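Local coordinates for protein glucosamine 6-phosphate N-acetyltransferase (Arabidopsis thaliana, PDB 3T90) that catalyses the transfer of the acetyl group of acetyl-CoA to D-glucosamine 6-phosphate, a step in the synthesis of UDP-N-acetylglucosamine, at residues K6-E11 against I53-E58; G68-E73 against M109-S114. One frame throughout, in Å; residues are numbered along the deposited sequence.

Contact 1: residues K6-E11 against I53-E58; sequences KIRKLE and ICVIEE
K6 and R8 pair with E57 and V55 through four backbone hydrogen bonds of an antiparallel ladder, the strand axes 4.6 Å apart at closest, and L10 N carries the pairing past the strand end to I53 O. The R8 chain is extended as far as NE, and V55 CG2 lies over one guanidinium face, offset toward the rim and 3.4 Å from NH1. In the guanidinium plane, NH2 makes a salt bridge to the anti lone pair of E57 OE1 (2.8 Å), although the two planar groups stand 86° apart. NH1 turns back to K9 O, and NE gives its hydrogen to a water. D14 OD1 forms a second salt bridge with NH2, while K17 shares E57 OE1. An alanine in place of R8 would probably leave E57 without one of its two cationic mates and uncover V55 CG2. Across the sheet, I7 CG1 rests against C54 SG at 3.6 Å and I56 CG1 at 3.9 Å; from helix 100-114, F107 touches I7 and C54, and V104 touches I56. Branched I7 and V55 suit extended backbone, and the charged network on the other face suggests that ion pairs probably help backbone bonds hold the outermost strand of this chain's GNAT sheet.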
ATOM      1  N   LYS A   6     -10.237  20.852  14.137  1.00 19.94           N
ATOM      2  CA  LYS A   6     -10.647  19.637  14.826  1.00 19.31           C
ATOM      3  C   LYS A   6     -10.203  18.401  14.028  1.00 17.90           C
ATOM      4  O   LYS A   6     -10.616  18.236  12.838  1.00 15.60           O
ATOM      5  CB  LYS A   6     -12.151  19.626  15.135  1.00 20.79           C
ATOM      6  CG  LYS A   6     -12.596  20.567  16.338  1.00 29.67           C
ATOM      7  CD  LYS A   6     -14.146  20.462  16.635  1.00 37.61           C
ATOM      8  CE  LYS A   6     -14.562  19.259  17.593  1.00 40.25           C
ATOM      9  NZ  LYS A   6     -16.066  18.880  17.626  1.00 38.59           N
ATOM     10  N   ILE A   7      -9.403  17.550  14.673  1.00 15.95           N
ATOM     11  CA  ILE A   7      -8.938  16.319  14.029  1.00 15.54           C
ATOM     12  C   ILE A   7      -9.869  15.147  14.378  1.00 15.67           C
ATOM     13  O   ILE A   7     -10.295  15.005  15.533  1.00 17.36           O
ATOM     14  CB  ILE A   7      -7.435  15.999  14.326  1.00 18.06           C
ATOM     15  CG1 ILE A   7      -6.966  14.832  13.497  1.00 16.15           C
ATOM     16  CG2 ILE A   7      -7.209  15.692  15.796  1.00 19.22           C
ATOM     17  CD1 ILE A   7      -5.447  14.739  13.443  1.00 16.19           C
ATOM     18  N   ARG A   8     -10.212  14.312  13.389  1.00 12.73           N
ATOM     19  CA  ARG A   8     -11.172  13.193  13.567  1.00 12.40           C
ATOM     20  C   ARG A   8     -11.116  12.246  12.336  1.00 12.98           C
ATOM     21  O   ARG A   8     -10.233  12.398  11.475  1.00 13.04           O
ATOM     22  CB  ARG A   8     -12.612  13.783  13.690  1.00 12.86           C
ATOM     23  CG  ARG A   8     -12.994  14.698  12.502  1.00 14.36           C
ATOM     24  CD  ARG A   8     -14.521  15.127  12.637  1.00 12.03           C
ATOM     25  NE  ARG A   8     -14.859  16.101  11.658  1.00 11.67           N
ATOM     26  CZ  ARG A   8     -15.284  15.722  10.434  1.00 11.78           C
ATOM     27  NH1 ARG A   8     -15.241  14.418  10.070  1.00 11.41           N
ATOM     28  NH2 ARG A   8     -15.641  16.680   9.579  1.00 12.51           N
ATOM     29  N   LYS A   9     -11.987  11.252  12.270  1.00 12.37           N
ATOM     30  CA  LYS A   9     -12.069  10.440  11.048  1.00 12.21           C
ATOM     31  C   LYS A   9     -13.051  10.973  10.090  1.00 10.32           C
ATOM     32  O   LYS A   9     -13.989  11.735  10.434  1.00 12.08           O
ATOM     33  CB  LYS A   9     -12.431   9.012  11.446  1.00 13.15           C
ATOM     34  CG  LYS A   9     -11.273   8.308  12.249  1.00 20.98           C
ATOM     35  CD  LYS A   9     -11.784   6.991  12.768  1.00 30.63           C
ATOM     36  CE  LYS A   9     -10.807   6.420  13.799  1.00 35.38           C
ATOM     37  NZ  LYS A   9     -10.786   7.200  15.091  1.00 38.95           N
ATOM     38  N   LEU A  10     -12.887  10.624   8.810  1.00  8.73           N
ATOM     39  CA  LEU A  10     -13.879  10.957   7.801  1.00  8.59           C
ATOM     40  C   LEU A  10     -15.274  10.448   8.178  1.00  8.83           C
ATOM     41  O   LEU A  10     -15.446   9.319   8.647  1.00  9.52           O
ATOM     42  CB  LEU A  10     -13.426  10.329   6.491  1.00  8.82           C
ATOM     43  CG  LEU A  10     -14.262  10.645   5.235  1.00  8.78           C
ATOM     44  CD1 LEU A  10     -13.988  12.165   4.785  1.00 12.49           C
ATOM     45  CD2 LEU A  10     -13.955   9.641   4.153  1.00  8.77           C
ATOM     46  N   GLU A  11     -16.299  11.300   7.935  1.00  9.27           N
ATOM     47  CA  GLU A  11     -17.669  10.917   8.168  1.00 10.59           C
ATOM     48  C   GLU A  11     -18.478  11.046   6.896  1.00  9.84           C
ATOM     49  O   GLU A  11     -18.072  11.784   5.949  1.00 11.26           O
ATOM     50  CB  GLU A  11     -18.264  11.805   9.296  1.00 13.37           C
ATOM     51  CG  GLU A  11     -17.539  11.620  10.639  1.00 18.82           C
ATOM     52  CD  GLU A  11     -17.769  10.215  11.242  1.00 26.88           C
ATOM     53  OE1 GLU A  11     -18.915   9.729  11.141  1.00 36.35           O
ATOM     54  OE2 GLU A  11     -16.833   9.521  11.747  1.00 29.89           O
ATOM     55  N   ILE A  53      -9.336   6.901   7.383  1.00  8.89           N
ATOM     56  CA  ILE A  53      -9.111   8.177   6.793  1.00  8.20           C
ATOM     57  C   ILE A  53      -9.228   9.265   7.858  1.00 10.10           C
ATOM     58  O   ILE A  53     -10.304   9.351   8.508  1.00 10.25           O
ATOM     59  CB  ILE A  53     -10.090   8.466   5.660  1.00  8.79           C
ATOM     60  CG1 ILE A  53      -9.996   7.308   4.631  1.00 11.72           C
ATOM     61  CG2 ILE A  53      -9.798   9.879   5.065  1.00  9.22           C
ATOM     62  CD1 ILE A  53     -10.884   7.509   3.422  1.00 12.30           C
ATOM     63  N   CYS A  54      -8.182  10.072   8.065  1.00  8.92           N
ATOM     64  CA  CYS A  54      -8.183  11.160   9.048  1.00 10.02           C
ATOM     65  C   CYS A  54      -8.517  12.438   8.269  1.00 10.40           C
ATOM     66  O   CYS A  54      -8.017  12.660   7.144  1.00 12.22           O
ATOM     67  CB  CYS A  54      -6.727  11.268   9.592  1.00 11.47           C
ATOM     68  SG  CYS A  54      -6.451  12.686  10.648  1.00 15.47           S
ATOM     69  N   VAL A  55      -9.348  13.281   8.887  1.00  8.88           N
ATOM     70  CA  VAL A  55      -9.559  14.661   8.406  1.00  9.95           C
ATOM     71  C   VAL A  55      -9.398  15.659   9.510  1.00  9.70           C
ATOM     72  O   VAL A  55      -9.652  15.332  10.709  1.00 10.62           O
ATOM     73  CB  VAL A  55     -10.983  14.842   7.776  1.00  8.95           C
ATOM     74  CG1 VAL A  55     -11.153  14.017   6.501  1.00  9.48           C
ATOM     75  CG2 VAL A  55     -12.125  14.667   8.756  1.00 11.75           C
ATOM     76  N   ILE A  56      -8.993  16.857   9.128  1.00 10.74           N
ATOM     77  CA  ILE A  56      -9.015  17.961  10.041  1.00 10.96           C
ATOM     78  C   ILE A  56      -9.981  18.963   9.451  1.00 10.84           C
ATOM     79  O   ILE A  56      -9.769  19.442   8.320  1.00 10.20           O
ATOM     80  CB  ILE A  56      -7.654  18.613  10.226  1.00 11.08           C
ATOM     81  CG1 ILE A  56      -6.706  17.594  10.773  1.00 12.91           C
ATOM     82  CG2 ILE A  56      -7.753  19.881  11.132  1.00 13.46           C
ATOM     83  CD1 ILE A  56      -5.207  18.151  10.936  1.00 13.51           C
ATOM     84  N   GLU A  57     -11.011  19.339  10.243  1.00 12.59           N
ATOM     85  CA  GLU A  57     -11.961  20.336   9.833  1.00 14.74           C
ATOM     86  C   GLU A  57     -11.587  21.680  10.410  1.00 13.17           C
ATOM     87  O   GLU A  57     -11.256  21.729  11.600  1.00 16.04           O
ATOM     88  CB  GLU A  57     -13.400  19.938  10.276  1.00 13.62           C
ATOM     89  CG  GLU A  57     -14.461  20.913   9.793  1.00 17.12           C
ATOM     90  CD  GLU A  57     -15.902  20.538  10.199  1.00 21.59           C
ATOM     91  OE1 GLU A  57     -16.244  19.353  10.287  1.00 19.35           O
ATOM     92  OE2 GLU A  57     -16.731  21.488  10.426  1.00 28.24           O
ATOM     93  N   GLU A  58     -11.652  22.713   9.573  1.00 14.41           N
ATOM     94  CA  GLU A  58     -11.520  24.107  10.145  1.00 16.73           C
ATOM     95  C   GLU A  58     -12.970  24.541  10.429  1.00 17.45           C
ATOM     96  O   GLU A  58     -13.844  24.621   9.552  1.00 17.16           O
ATOM     97  CB  GLU A  58     -10.808  25.023   9.171  1.00 16.83           C
ATOM     98  CG  GLU A  58     -10.348  26.336   9.839  1.00 17.58           C
ATOM     99  CD  GLU A  58     -11.535  27.316  10.005  1.00 20.09           C
ATOM    100  OE1 GLU A  58     -12.234  27.582   8.987  1.00 21.71           O
ATOM    101  OE2 GLU A  58     -11.713  27.742  11.191  1.00 23.78           O
TER
HETATM  102  O   HOH W   1     -15.226  18.446  13.239  1.00 22.72           O

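Contact 2: residues G68-E73 against M109-S114; sequences GSVMIE and MDHCKS
V70 and I72 of strand 68-73 meet H111 and C112 of helix 109-114, two segments that run nearly the same way, their directions differing by 18° and their axes approaching to 9.6 Å. The closest pair of CA atoms, those of I72 and C112, is 7.6 Å apart, so the gap is bridged by side chains alone. Alternation along the strand sends V70 and I72 toward the helix, and adjacent helix positions answer them.

The tightest touch is V70 CG2 on C112 SG, at 3.5 Å. CG2 lies anti to the backbone N and meets that sulphur alone, while the other methyl, CG1, sits between the N and the carbonyl carbon and lies by both C112 SG and H111 CD2, 4.2 Å from the latter. C112 holds SG anti to its carbonyl carbon (chi1 -72°), and this short side chain puts a polarisable sulphur directly against the V70 methyls, as suits a buried helix face. I72 reaches farther: its terminal CD1 comes obliquely to the imidazole of H111, 4.1 Å from NE2, and its CG1 lies more loosely by C112 SG, at 4.4 Å. Both CD2 and NE2 of H111 thus lie within van der Waals range of aliphatic carbon, and NE2 is in addition hydrogen-bonded to D49 O. The ring therefore joins the helix to the chain just ahead of strand 51-58 as well as to strand 63-74.

Helix 100-114 packs here on the central sheet of the GNAT fold. V52 of strand 51-58 touches both V70 and H111, and I86 of strand 82-91 adjoins V70 from the neighbouring strand. M115 and C117, in the loop that follows the helix, touch I72 and C112 respectively, while M71, turned away from the helix, packs on M71 of the second subunit.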
ATOM      1  N   GLY A  68      -5.584  12.587   5.319  1.00  8.23           N
ATOM      2  CA  GLY A  68      -4.590  11.552   5.000  1.00  8.78           C
ATOM      3  C   GLY A  68      -5.229  10.255   5.379  1.00  8.25           C
ATOM      4  O   GLY A  68      -6.087  10.158   6.248  1.00  9.62           O
ATOM      5  N   SER A  69      -4.784   9.194   4.720  1.00  6.76           N
ATOM      6  CA  SER A  69      -5.363   7.856   4.860  0.51  7.65           C
ATOM      7  C   SER A  69      -4.314   6.826   5.249  1.00  6.93           C
ATOM      8  O   SER A  69      -3.118   7.021   4.963  1.00  8.39           O
ATOM      9  CB  SER A  69      -5.948   7.406   3.519  0.51  7.88           C
ATOM     10  OG  SER A  69      -6.890   8.359   3.035  0.51 11.53           O
ATOM     11  N   VAL A  70      -4.737   5.741   5.881  1.00  7.93           N
ATOM     12  CA  VAL A  70      -3.794   4.581   5.952  1.00  7.91           C
ATOM     13  C   VAL A  70      -4.508   3.262   5.738  1.00  8.98           C
ATOM     14  O   VAL A  70      -5.605   3.062   6.246  1.00  9.03           O
ATOM     15  CB  VAL A  70      -3.013   4.653   7.338  1.00  6.86           C
ATOM     16  CG1 VAL A  70      -3.953   4.400   8.566  1.00 11.53           C
ATOM     17  CG2 VAL A  70      -1.847   3.630   7.291  1.00  7.68           C
ATOM     18  N   MET A  71      -3.889   2.384   4.975  1.00  6.34           N
ATOM     19  CA  MET A  71      -4.396   1.071   4.705  1.00  7.66           C
ATOM     20  C   MET A  71      -3.415   0.080   5.262  1.00  8.03           C
ATOM     21  O   MET A  71      -2.191   0.161   4.913  1.00  8.54           O
ATOM     22  CB  MET A  71      -4.602   0.877   3.210  1.00  8.87           C
ATOM     23  CG  MET A  71      -5.218  -0.477   3.034  1.00  8.93           C
ATOM     24  SD  MET A  71      -5.717  -0.709   1.308  1.00 20.02           S
ATOM     25  CE  MET A  71      -4.344  -0.949   0.655  1.00 14.84           C
ATOM     26  N   ILE A  72      -3.912  -0.827   6.123  1.00  6.94           N
ATOM     27  CA  ILE A  72      -3.051  -1.808   6.772  1.00  9.28           C
ATOM     28  C   ILE A  72      -3.044  -3.064   5.935  1.00  8.48           C
ATOM     29  O   ILE A  72      -4.097  -3.649   5.549  1.00 10.27           O
ATOM     30  CB  ILE A  72      -3.501  -2.045   8.241  1.00  8.46           C
ATOM     31  CG1 ILE A  72      -3.234  -0.772   9.035  1.00 13.06           C
ATOM     32  CG2 ILE A  72      -2.620  -3.102   8.918  1.00 11.78           C
ATOM     33  CD1 ILE A  72      -3.724  -0.854  10.568  1.00 15.52           C
ATOM     34  N   GLU A  73      -1.815  -3.480   5.615  1.00  7.48           N
ATOM     35  CA  GLU A  73      -1.541  -4.675   4.772  1.00  7.04           C
ATOM     36  C   GLU A  73      -1.075  -5.812   5.685  1.00  7.76           C
ATOM     37  O   GLU A  73      -0.042  -5.643   6.346  1.00  9.08           O
ATOM     38  CB  GLU A  73      -0.413  -4.348   3.833  1.00  6.91           C
ATOM     39  CG  GLU A  73      -0.096  -5.596   2.903  1.00  7.31           C
ATOM     40  CD  GLU A  73       1.269  -5.485   2.307  1.00  8.48           C
ATOM     41  OE1 GLU A  73       1.810  -6.471   1.759  1.00 10.16           O
ATOM     42  OE2 GLU A  73       1.946  -4.441   2.376  1.00 10.13           O
ATOM     43  N   MET A 109       0.064   7.402  12.170  1.00  9.16           N
ATOM     44  CA  MET A 109       1.128   6.554  12.764  1.00 11.54           C
ATOM     45  C   MET A 109       0.664   6.020  14.103  1.00 12.02           C
ATOM     46  O   MET A 109       0.847   4.824  14.401  1.00 10.77           O
ATOM     47  CB  MET A 109       2.360   7.392  12.969  1.00 10.82           C
ATOM     48  CG  MET A 109       3.050   7.727  11.681  1.00 14.64           C
ATOM     49  SD  MET A 109       4.438   8.865  12.115  1.00 22.10           S
ATOM     50  CE  MET A 109       5.237   8.602  10.571  1.00 22.47           C
ATOM     51  N   ASP A 110      -0.018   6.856  14.865  1.00 11.36           N
ATOM     52  CA  ASP A 110      -0.504   6.390  16.185  1.00 11.96           C
ATOM     53  C   ASP A 110      -1.487   5.218  16.021  1.00 10.87           C
ATOM     54  O   ASP A 110      -1.457   4.191  16.695  1.00 12.07           O
ATOM     55  CB  ASP A 110      -1.253   7.546  16.920  1.00 12.45           C
ATOM     56  CG  ASP A 110      -0.342   8.644  17.445  1.00 16.55           C
ATOM     57  OD1 ASP A 110       0.882   8.463  17.560  1.00 18.76           O
ATOM     58  OD2 ASP A 110      -0.936   9.732  17.702  1.00 16.50           O
ATOM     59  N   HIS A 111      -2.381   5.301  15.031  1.00 10.35           N
ATOM     60  CA  HIS A 111      -3.292   4.234  14.759  1.00 10.21           C
ATOM     61  C   HIS A 111      -2.525   2.933  14.373  1.00  9.69           C
ATOM     62  O   HIS A 111      -2.812   1.834  14.897  1.00 11.16           O
ATOM     63  CB  HIS A 111      -4.202   4.662  13.561  1.00  9.69           C
ATOM     64  CG  HIS A 111      -5.170   3.595  13.235  1.00 10.92           C
ATOM     65  ND1 HIS A 111      -6.208   3.223  14.088  1.00 17.17           N
ATOM     66  CD2 HIS A 111      -5.186   2.713  12.201  1.00 13.04           C
ATOM     67  CE1 HIS A 111      -6.862   2.213  13.533  1.00 15.58           C
ATOM     68  NE2 HIS A 111      -6.251   1.869  12.412  1.00 12.40           N
ATOM     69  N   CYS A 112      -1.560   3.055  13.488  1.00 10.23           N
ATOM     70  CA  CYS A 112      -0.868   1.857  13.070  1.00 11.30           C
ATOM     71  C   CYS A 112      -0.054   1.255  14.231  1.00 11.30           C
ATOM     72  O   CYS A 112      -0.018   0.024  14.323  1.00 10.58           O
ATOM     73  CB  CYS A 112       0.101   2.180  11.989  1.00 11.73           C
ATOM     74  SG  CYS A 112      -0.750   2.545  10.408  1.00 14.59           S
ATOM     75  N   LYS A 113       0.558   2.071  15.095  1.00 12.33           N
ATOM     76  CA  LYS A 113       1.338   1.537  16.222  1.00 12.12           C
ATOM     77  C   LYS A 113       0.367   0.795  17.119  1.00 12.09           C
ATOM     78  O   LYS A 113       0.644  -0.366  17.563  1.00 13.97           O
ATOM     79  CB  LYS A 113       2.019   2.659  16.945  1.00 12.74           C
ATOM     80  CG  LYS A 113       2.884   2.040  18.034  1.00 17.64           C
ATOM     81  CD  LYS A 113       3.324   3.072  19.026  1.00 19.89           C
ATOM     82  CE  LYS A 113       4.241   4.080  18.540  1.00 27.92           C
ATOM     83  NZ  LYS A 113       4.741   4.671  19.852  1.00 28.33           N
ATOM     84  N   SER A 114      -0.806   1.386  17.367  1.00 12.89           N
ATOM     85  CA  SER A 114      -1.818   0.761  18.204  0.69 13.69           C
ATOM     86  C   SER A 114      -2.387  -0.556  17.637  1.00 12.97           C
ATOM     87  O   SER A 114      -2.752  -1.453  18.390  1.00 16.52           O
ATOM     88  CB  SER A 114      -2.956   1.750  18.486  0.69 15.23           C
ATOM     89  OG  SER A 114      -3.844   1.862  17.400  0.69 20.99           O
TER

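In the fold
Contacts 1 and 2 belong to one sheet and are linked directly where C54 N lies 2.8 Å from G68 O, a probable hydrogen bond between neighbouring strands 51-58 and 63-74. Contact 1 is a strand pair at the sheet's edge within the chain, partly buried, and combines backbone bonds with an ion-pair network on one face and apolar packing on the other. Contact 2 is more fully buried and joins strand to helix through aliphatic carbon, sulphur and one imidazole. Helix 100-114 serves both: F107 and V104 cover the apolar face of contact 1, and H111 and C112 make contact 2. Both also reach the second subunit of the homodimer.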